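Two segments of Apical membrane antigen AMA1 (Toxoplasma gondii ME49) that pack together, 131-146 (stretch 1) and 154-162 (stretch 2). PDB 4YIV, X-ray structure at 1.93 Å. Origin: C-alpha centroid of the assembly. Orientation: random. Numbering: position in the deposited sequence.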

ATOM      1  N   THR A 131     -14.072   1.523  11.079  1.00 23.89           N
ATOM      2  CA  THR A 131     -13.276   0.278  11.011  1.00 21.75           C
ATOM      3  C   THR A 131     -12.052   0.433  11.886  1.00 23.40           C
ATOM      4  O   THR A 131     -11.625   1.555  12.177  1.00 23.44           O
ATOM      5  N   ASP A 132     -11.481  -0.688  12.323  1.00 21.49           N
ATOM      6  CA  ASP A 132     -10.361  -0.593  13.248  1.00 22.50           C
ATOM      7  C   ASP A 132      -9.196   0.032  12.494  1.00 22.09           C
ATOM      8  O   ASP A 132      -8.495   0.883  13.043  1.00 22.19           O
ATOM      9  N   LEU A 133      -8.990  -0.379  11.240  1.00 19.98           N
ATOM     10  CA  LEU A 133      -7.888   0.207  10.465  1.00 20.88           C
ATOM     11  C   LEU A 133      -8.086   1.723  10.330  1.00 20.01           C
ATOM     12  O   LEU A 133      -7.155   2.533  10.496  1.00 20.81           O
ATOM     13  N   GLY A 134      -9.317   2.120  10.042  1.00 19.46           N
ATOM     14  CA  GLY A 134      -9.647   3.530   9.999  1.00 20.00           C
ATOM     15  C   GLY A 134      -9.449   4.282  11.292  1.00 22.21           C
ATOM     16  O   GLY A 134      -9.077   5.449  11.257  1.00 21.21           O
ATOM     17  N   ARG A 135      -9.701   3.636  12.434  1.00 21.98           N
ATOM     18  CA  ARG A 135      -9.520   4.263  13.732  1.00 22.43           C
ATOM     19  C   ARG A 135      -8.042   4.548  13.962  1.00 18.99           C
ATOM     20  O   ARG A 135      -7.664   5.590  14.536  1.00 19.97           O
ATOM     21  N   CYS A 136      -7.202   3.650  13.477  1.00 21.33           N
ATOM     22  CA  CYS A 136      -5.754   3.856  13.629  1.00 21.41           C
ATOM     23  C   CYS A 136      -5.312   5.047  12.761  1.00 18.44           C
ATOM     24  O   CYS A 136      -4.609   5.959  13.225  1.00 21.04           O
ATOM     25  N   ALA A 137      -5.724   5.030  11.511  1.00 19.28           N
ATOM     26  CA  ALA A 137      -5.419   6.130  10.598  1.00 21.41           C
ATOM     27  C   ALA A 137      -5.923   7.487  11.122  1.00 21.91           C
ATOM     28  O   ALA A 137      -5.243   8.515  10.996  1.00 21.23           O
ATOM     29  N   GLU A 138      -7.114   7.502  11.713  1.00 20.82           N
ATOM     30  CA  GLU A 138      -7.666   8.735  12.263  1.00 18.58           C
ATOM     31  C   GLU A 138      -6.850   9.216  13.448  1.00 21.94           C
ATOM     32  O   GLU A 138      -6.605  10.411  13.606  1.00 22.09           O
ATOM     33  N   PHE A 139      -6.412   8.271  14.275  1.00 20.83           N
ATOM     34  CA  PHE A 139      -5.530   8.565  15.384  1.00 22.58           C
ATOM     35  C   PHE A 139      -4.236   9.225  14.902  1.00 24.79           C
ATOM     36  O   PHE A 139      -3.760  10.201  15.491  1.00 24.52           O
ATOM     37  N   ALA A 140      -3.684   8.699  13.819  1.00 21.08           N
ATOM     38  CA  ALA A 140      -2.482   9.302  13.220  1.00 23.23           C
ATOM     39  C   ALA A 140      -2.811  10.701  12.654  1.00 22.99           C
ATOM     40  O   ALA A 140      -2.036  11.661  12.824  1.00 22.39           O
ATOM     41  N   PHE A 141      -3.963  10.834  12.019  1.00 21.46           N
ATOM     42  CA  PHE A 141      -4.325  12.138  11.448  1.00 23.25           C
ATOM     43  C   PHE A 141      -4.486  13.203  12.545  1.00 27.00           C
ATOM     44  O   PHE A 141      -4.161  14.381  12.332  1.00 25.91           O
ATOM     45  N   LYS A 142      -4.931  12.780  13.732  1.00 26.01           N
ATOM     46  CA  LYS A 142      -5.122  13.703  14.841  1.00 27.70           C
ATOM     47  C   LYS A 142      -3.895  13.867  15.735  1.00 32.75           C
ATOM     48  O   LYS A 142      -3.962  14.539  16.752  1.00 34.30           O
ATOM     49  N   THR A 143      -2.773  13.285  15.324  1.00 28.37           N
ATOM     50  CA  THR A 143      -1.498  13.364  16.042  1.00 35.09           C
ATOM     51  C   THR A 143      -0.510  14.198  15.190  1.00 32.40           C
ATOM     52  O   THR A 143      -0.195  13.832  14.059  1.00 35.21           O
ATOM     53  N   VAL A 144      -0.048  15.328  15.703  1.00 33.46           N
ATOM     54  CA  VAL A 144       0.899  16.155  14.949  1.00 32.51           C
ATOM     55  C   VAL A 144       2.210  16.226  15.710  1.00 30.40           C
ATOM     56  O   VAL A 144       2.231  16.068  16.930  1.00 31.44           O
ATOM     57  N   ALA A 145       3.300  16.456  14.981  1.00 32.82           N
ATOM     58  CA  ALA A 145       4.583  16.715  15.592  1.00 31.84           C
ATOM     59  C   ALA A 145       4.542  18.020  16.408  1.00 29.34           C
ATOM     60  O   ALA A 145       3.970  19.028  15.980  1.00 29.09           O
ATOM     61  N   MET A 146       5.167  17.974  17.575  1.00 33.78           N
ATOM     62  CA  MET A 146       5.372  19.140  18.415  1.00 36.63           C
ATOM     63  C   MET A 146       6.798  19.624  18.174  1.00 35.02           C
ATOM     64  O   MET A 146       7.720  18.812  18.072  1.00 32.62           O
ATOM     65  N   LYS A 154       1.932  21.321  11.664  1.00 23.74           N
ATOM     66  CA  LYS A 154       1.085  20.627  10.705  1.00 28.03           C
ATOM     67  C   LYS A 154       1.731  19.347  10.127  1.00 28.62           C
ATOM     68  O   LYS A 154       1.199  18.769   9.174  1.00 26.08           O
ATOM     69  N   TYR A 155       2.849  18.908  10.715  1.00 25.47           N
ATOM     70  CA  TYR A 155       3.525  17.684  10.263  1.00 21.03           C
ATOM     71  C   TYR A 155       2.827  16.510  10.932  1.00 23.49           C
ATOM     72  O   TYR A 155       2.705  16.492  12.158  1.00 24.07           O
ATOM     73  N   ARG A 156       2.385  15.537  10.147  1.00 23.00           N
ATOM     74  CA  ARG A 156       1.767  14.343  10.700  1.00 22.16           C
ATOM     75  C   ARG A 156       2.587  13.086  10.366  1.00 21.60           C
ATOM     76  O   ARG A 156       2.963  12.853   9.207  1.00 23.59           O
ATOM     77  N   TYR A 157       2.884  12.292  11.391  1.00 21.89           N
ATOM     78  CA  TYR A 157       3.659  11.073  11.219  1.00 21.53           C
ATOM     79  C   TYR A 157       2.847   9.980  10.550  1.00 22.36           C
ATOM     80  O   TYR A 157       1.618   9.904  10.758  1.00 22.59           O
ATOM     81  N   PRO A 158       3.526   9.106   9.780  1.00 19.85           N
ATOM     82  CA  PRO A 158       2.856   7.923   9.244  1.00 19.11           C
ATOM     83  C   PRO A 158       2.595   6.888  10.348  1.00 18.49           C
ATOM     84  O   PRO A 158       3.079   7.024  11.490  1.00 20.09           O
ATOM     85  N   PHE A 159       1.777   5.894  10.039  1.00 20.49           N
ATOM     86  CA  PHE A 159       1.409   4.900  11.029  1.00 19.87           C
ATOM     87  C   PHE A 159       1.639   3.501  10.494  1.00 19.45           C
ATOM     88  O   PHE A 159       1.699   3.289   9.286  1.00 17.33           O
ATOM     89  N   VAL A 160       1.696   2.546  11.423  1.00 19.92           N
ATOM     90  CA  VAL A 160       1.565   1.140  11.072  1.00 21.15           C
ATOM     91  C   VAL A 160       0.487   0.548  11.974  1.00 19.87           C
ATOM     92  O   VAL A 160       0.553   0.646  13.217  1.00 21.85           O
ATOM     93  N   TYR A 161      -0.500  -0.062  11.339  1.00 18.61           N
ATOM     94  CA  TYR A 161      -1.504  -0.830  12.085  1.00 19.89           C
ATOM     95  C   TYR A 161      -1.059  -2.290  12.135  1.00 22.41           C
ATOM     96  O   TYR A 161      -0.858  -2.946  11.101  1.00 20.85           O
ATOM     97  N   ASP A 162      -0.914  -2.790  13.362  1.00 23.10           N
ATOM     98  CA  ASP A 162      -0.616  -4.185  13.616  1.00 22.59           C
ATOM     99  C   ASP A 162      -1.967  -4.810  13.870  1.00 23.11           C
ATOM    100  O   ASP A 162      -2.545  -4.594  14.940  1.00 22.19           O
TER

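The most distinctive feature of this contact is the way Arg156 reaches across the C-terminal end of the helix and lies flat on the ring of Phe141. The two planes are only 9° apart and their centres 4.3 Å, with Arg156 CZ off-centre over the ring in a cation-pi arrangement. An m, t, t side chain carries the guanidinium there, while the CA-to-CB bond of Phe141 points away, but with chi1 t the end of its side chain comes nearer stretch 2. Val144 CG1 covers the opposite face of the guanidinium, so the charged group is sandwiched between apolar surfaces while its nitrogens remain free to bond in the plane. Arg156 NE donates to Phe141 O (2.9 Å), a carbonyl near the end of the helix. Water 1 reinforces the link, donating to Phe141 O and accepting from Arg156 NH2, each at 2.8 Å; Arg156 NH1 is satisfied elsewhere in the structure.

Beyond the helix, the two stretches are tied by the backbone: Ala145 N donates to Tyr155 O at 2.9 Å, nearly straight, and Val144 CA approaches the same Tyr155 O at 3.3 Å. Ala145 points toward stretch 2, and its small methyl fits a narrow space, with Ala145 CB 4.0 Å from Tyr155 CB and 3.1 Å from Tyr157 OH. The CA-to-CB bond of Tyr157 points sideways, but with chi1 m its ring comes nearer stretch 1, where its OH meets Ala145, and water 2 joins Tyr157 OH (2.7 Å) to Met146 N (3.1 Å).

Along the helix itself, which runs roughly antiparallel to strand 159-162, the packing is largely apolar. Phe159 points toward the helix with chi1 p. Ala137 CA sits over one face of its ring, 4.1 Å from the centroid, while Leu133 CD1 lies at the ring edge, 4.1 Å from Phe159 CE2. Small alanines suit this close approach: Ala140 CB is 3.9 Å from Phe159 CB, and Ala137 CB is 3.8 Å from Phe159 CE1. Cys136, a t rotamer bonded covalently to a group elsewhere in the structure, places SG 3.5 Å from Phe159 CD2, an oblique sulfur-aromatic contact.

Tyr161, also t, points toward the helix one strand alternation later; Val160 between them points away. Cys136 CB meets Tyr161 CD1 at 3.7 Å, and Leu133, with chi1 t and chi2 p, brings CD1 to 3.7 Å from Tyr161 CB. Asp132 O lies over one face of the Tyr161 ring. Tyr161 OH stops 3.6 Å from Asp132 CB, buried by the contact without a polar partner in the model.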

ATOM      1  CB  THR A 131     -12.814  -0.119   9.578  1.00 22.09           C
ATOM      2  OG1 THR A 131     -11.804   0.812   9.108  1.00 21.77           O
ATOM      3  CG2 THR A 131     -13.978  -0.179   8.621  1.00 22.69           C
ATOM      4  CB  ASP A 132      -9.972  -1.963  13.827  1.00 24.40           C
ATOM      5  CG  ASP A 132     -10.907  -2.402  14.983  1.00 34.75           C
ATOM      6  OD1 ASP A 132     -11.691  -1.567  15.483  1.00 32.87           O
ATOM      7  OD2 ASP A 132     -10.872  -3.584  15.388  1.00 36.15           O
ATOM      8  CB  LEU A 133      -7.784  -0.445   9.094  1.00 21.44           C
ATOM      9  CG  LEU A 133      -6.692   0.170   8.172  1.00 21.90           C
ATOM     10  CD1 LEU A 133      -5.312   0.173   8.820  1.00 22.22           C
ATOM     11  CD2 LEU A 133      -6.605  -0.602   6.842  1.00 19.90           C
ATOM     12  CB  ARG A 135     -10.054   3.368  14.858  1.00 24.66           C
ATOM     13  CG  ARG A 135     -11.584   3.250  14.885  1.00 26.65           C
ATOM     14  CD  ARG A 135     -12.105   2.421  16.081  1.00 29.27           C
ATOM     15  NE  ARG A 135     -13.565   2.431  15.966  1.00 30.43           N
ATOM     16  CZ  ARG A 135     -14.292   1.492  15.367  1.00 30.61           C
ATOM     17  NH1 ARG A 135     -13.734   0.367  14.906  1.00 30.93           N
ATOM     18  NH2 ARG A 135     -15.613   1.674  15.257  1.00 32.39           N
ATOM     19  CB  CYS A 136      -5.001   2.582  13.276  1.00 23.66           C
ATOM     20  SG  CYS A 136      -3.176   2.709  13.349  1.00 23.77           S
ATOM     21  CB  ALA A 137      -6.009   5.833   9.249  1.00 21.21           C
ATOM     22  CB  GLU A 138      -9.137   8.511  12.642  1.00 23.55           C
ATOM     23  CG  GLU A 138      -9.864   9.752  13.143  1.00 30.17           C
ATOM     24  CD  GLU A 138     -11.347   9.483  13.421  1.00 29.76           C
ATOM     25  OE1 GLU A 138     -12.028  10.432  13.846  1.00 33.88           O
ATOM     26  OE2 GLU A 138     -11.815   8.325  13.231  1.00 32.30           O
ATOM     27  CB  PHE A 139      -5.205   7.292  16.146  1.00 22.51           C
ATOM     28  CG  PHE A 139      -4.280   7.506  17.297  1.00 28.35           C
ATOM     29  CD1 PHE A 139      -4.641   8.338  18.339  1.00 29.13           C
ATOM     30  CD2 PHE A 139      -3.045   6.860  17.336  1.00 27.92           C
ATOM     31  CE1 PHE A 139      -3.772   8.548  19.412  1.00 33.58           C
ATOM     32  CE2 PHE A 139      -2.161   7.063  18.399  1.00 28.47           C
ATOM     33  CZ  PHE A 139      -2.519   7.890  19.434  1.00 30.21           C
ATOM     34  CB  ALA A 140      -1.932   8.392  12.132  1.00 20.99           C
ATOM     35  CB  PHE A 141      -5.600  12.062  10.619  1.00 23.37           C
ATOM     36  CG  PHE A 141      -5.931  13.356   9.943  1.00 23.38           C
ATOM     37  CD1 PHE A 141      -5.178  13.806   8.856  1.00 23.51           C
ATOM     38  CD2 PHE A 141      -6.961  14.166  10.427  1.00 26.76           C
ATOM     39  CE1 PHE A 141      -5.471  15.028   8.244  1.00 27.18           C
ATOM     40  CE2 PHE A 141      -7.254  15.391   9.824  1.00 29.83           C
ATOM     41  CZ  PHE A 141      -6.512  15.825   8.735  1.00 24.71           C
ATOM     42  CB  LYS A 142      -6.342  13.242  15.659  1.00 29.50           C
ATOM     43  CG  LYS A 142      -7.609  13.393  14.844  1.00 32.97           C
ATOM     44  CD  LYS A 142      -8.871  12.904  15.565  1.00 31.04           C
ATOM     45  CE  LYS A 142     -10.072  13.134  14.658  1.00 34.61           C
ATOM     46  NZ  LYS A 142     -11.364  12.759  15.278  1.00 36.99           N
ATOM     47  CB  THR A 143      -0.900  11.935  16.325  1.00 31.92           C
ATOM     48  OG1 THR A 143      -1.803  11.151  17.135  1.00 28.85           O
ATOM     49  CG2 THR A 143       0.422  12.012  17.046  1.00 32.84           C
ATOM     50  CB  VAL A 144       0.390  17.600  14.714  1.00 34.77           C
ATOM     51  CG1 VAL A 144      -0.769  17.621  13.719  1.00 35.35           C
ATOM     52  CG2 VAL A 144       0.037  18.284  16.064  1.00 36.65           C
ATOM     53  CB  ALA A 145       5.647  16.796  14.535  1.00 30.15           C
ATOM     54  CB  MET A 146       5.159  18.777  19.890  1.00 39.51           C
ATOM     55  CG  MET A 146       3.797  18.115  20.178  1.00 39.26           C
ATOM     56  SD  MET A 146       2.430  19.224  19.815  1.00 44.97           S
ATOM     57  CE  MET A 146       2.693  20.406  21.138  1.00 44.71           C
ATOM     58  CB  LYS A 154       0.715  21.563   9.573  1.00 32.47           C
ATOM     59  CG  LYS A 154      -0.096  22.796  10.049  1.00 43.02           C
ATOM     60  CD  LYS A 154      -0.990  23.353   8.949  1.00 60.09           C
ATOM     61  CE  LYS A 154      -1.641  24.671   9.362  1.00 70.85           C
ATOM     62  NZ  LYS A 154      -2.537  25.192   8.282  1.00 72.90           N
ATOM     63  CB  TYR A 155       5.013  17.668  10.637  1.00 24.01           C
ATOM     64  CG  TYR A 155       5.753  16.545   9.922  1.00 23.12           C
ATOM     65  CD1 TYR A 155       5.657  15.223  10.363  1.00 24.70           C
ATOM     66  CD2 TYR A 155       6.474  16.794   8.767  1.00 23.34           C
ATOM     67  CE1 TYR A 155       6.300  14.195   9.694  1.00 26.02           C
ATOM     68  CE2 TYR A 155       7.116  15.777   8.089  1.00 23.19           C
ATOM     69  CZ  TYR A 155       7.005  14.466   8.557  1.00 23.51           C
ATOM     70  OH  TYR A 155       7.601  13.411   7.909  1.00 22.70           O
ATOM     71  CB  ARG A 156       0.334  14.204  10.172  1.00 22.69           C
ATOM     72  CG  ARG A 156      -0.560  15.317  10.574  1.00 23.38           C
ATOM     73  CD  ARG A 156      -1.888  15.163   9.881  1.00 24.08           C
ATOM     74  NE  ARG A 156      -2.880  16.106  10.377  1.00 28.14           N
ATOM     75  CZ  ARG A 156      -3.030  17.360   9.952  1.00 33.47           C
ATOM     76  NH1 ARG A 156      -2.243  17.869   8.995  1.00 29.64           N
ATOM     77  NH2 ARG A 156      -3.985  18.104  10.491  1.00 32.75           N
ATOM     78  CB  TYR A 157       4.136  10.546  12.570  1.00 24.15           C
ATOM     79  CG  TYR A 157       4.917  11.527  13.374  1.00 26.53           C
ATOM     80  CD1 TYR A 157       6.230  11.876  13.030  1.00 26.07           C
ATOM     81  CD2 TYR A 157       4.353  12.092  14.497  1.00 26.90           C
ATOM     82  CE1 TYR A 157       6.936  12.790  13.804  1.00 31.12           C
ATOM     83  CE2 TYR A 157       5.039  12.981  15.270  1.00 32.81           C
ATOM     84  CZ  TYR A 157       6.331  13.332  14.932  1.00 32.38           C
ATOM     85  OH  TYR A 157       6.997  14.240  15.741  1.00 36.92           O
ATOM     86  CB  PRO A 158       3.830   7.431   8.172  1.00 18.32           C
ATOM     87  CG  PRO A 158       5.187   7.809   8.727  1.00 20.64           C
ATOM     88  CD  PRO A 158       4.958   9.148   9.400  1.00 22.17           C
ATOM     89  CB  PHE A 159      -0.091   5.029  11.460  1.00 20.43           C
ATOM     90  CG  PHE A 159      -1.059   4.639  10.389  1.00 20.40           C
ATOM     91  CD1 PHE A 159      -1.492   5.568   9.470  1.00 18.57           C
ATOM     92  CD2 PHE A 159      -1.521   3.327  10.277  1.00 22.12           C
ATOM     93  CE1 PHE A 159      -2.370   5.227   8.455  1.00 19.37           C
ATOM     94  CE2 PHE A 159      -2.410   2.973   9.256  1.00 23.23           C
ATOM     95  CZ  PHE A 159      -2.839   3.947   8.337  1.00 20.85           C
ATOM     96  CB  VAL A 160       2.911   0.342  11.224  1.00 21.68           C
ATOM     97  CG1 VAL A 160       2.664  -1.156  11.078  1.00 21.66           C
ATOM     98  CG2 VAL A 160       3.939   0.818  10.181  1.00 24.27           C
ATOM     99  CB  TYR A 161      -2.904  -0.700  11.466  1.00 21.06           C
ATOM    100  CG  TYR A 161      -3.978  -1.366  12.336  1.00 21.44           C
ATOM    101  CD1 TYR A 161      -4.105  -1.021  13.665  1.00 25.19           C
ATOM    102  CD2 TYR A 161      -4.797  -2.380  11.838  1.00 24.94           C
ATOM    103  CE1 TYR A 161      -5.030  -1.640  14.484  1.00 27.53           C
ATOM    104  CE2 TYR A 161      -5.745  -3.015  12.669  1.00 27.71           C
ATOM    105  CZ  TYR A 161      -5.848  -2.632  13.979  1.00 28.75           C
ATOM    106  OH  TYR A 161      -6.763  -3.233  14.833  1.00 33.18           O
ATOM    107  CB  ASP A 162       0.328  -4.353  14.819  1.00 23.55           C
ATOM    108  CG  ASP A 162       0.658  -5.830  15.128  1.00 28.26           C
ATOM    109  OD1 ASP A 162      -0.139  -6.738  14.737  1.00 27.61           O
ATOM    110  OD2 ASP A 162       1.713  -6.060  15.786  1.00 27.17           O
TER
HETATM  111  O   HOH W   1      -5.406  16.899  12.631  1.00 33.62           O
HETATM  112  O   HOH W   2       6.463  15.207  18.208  1.00 37.13           O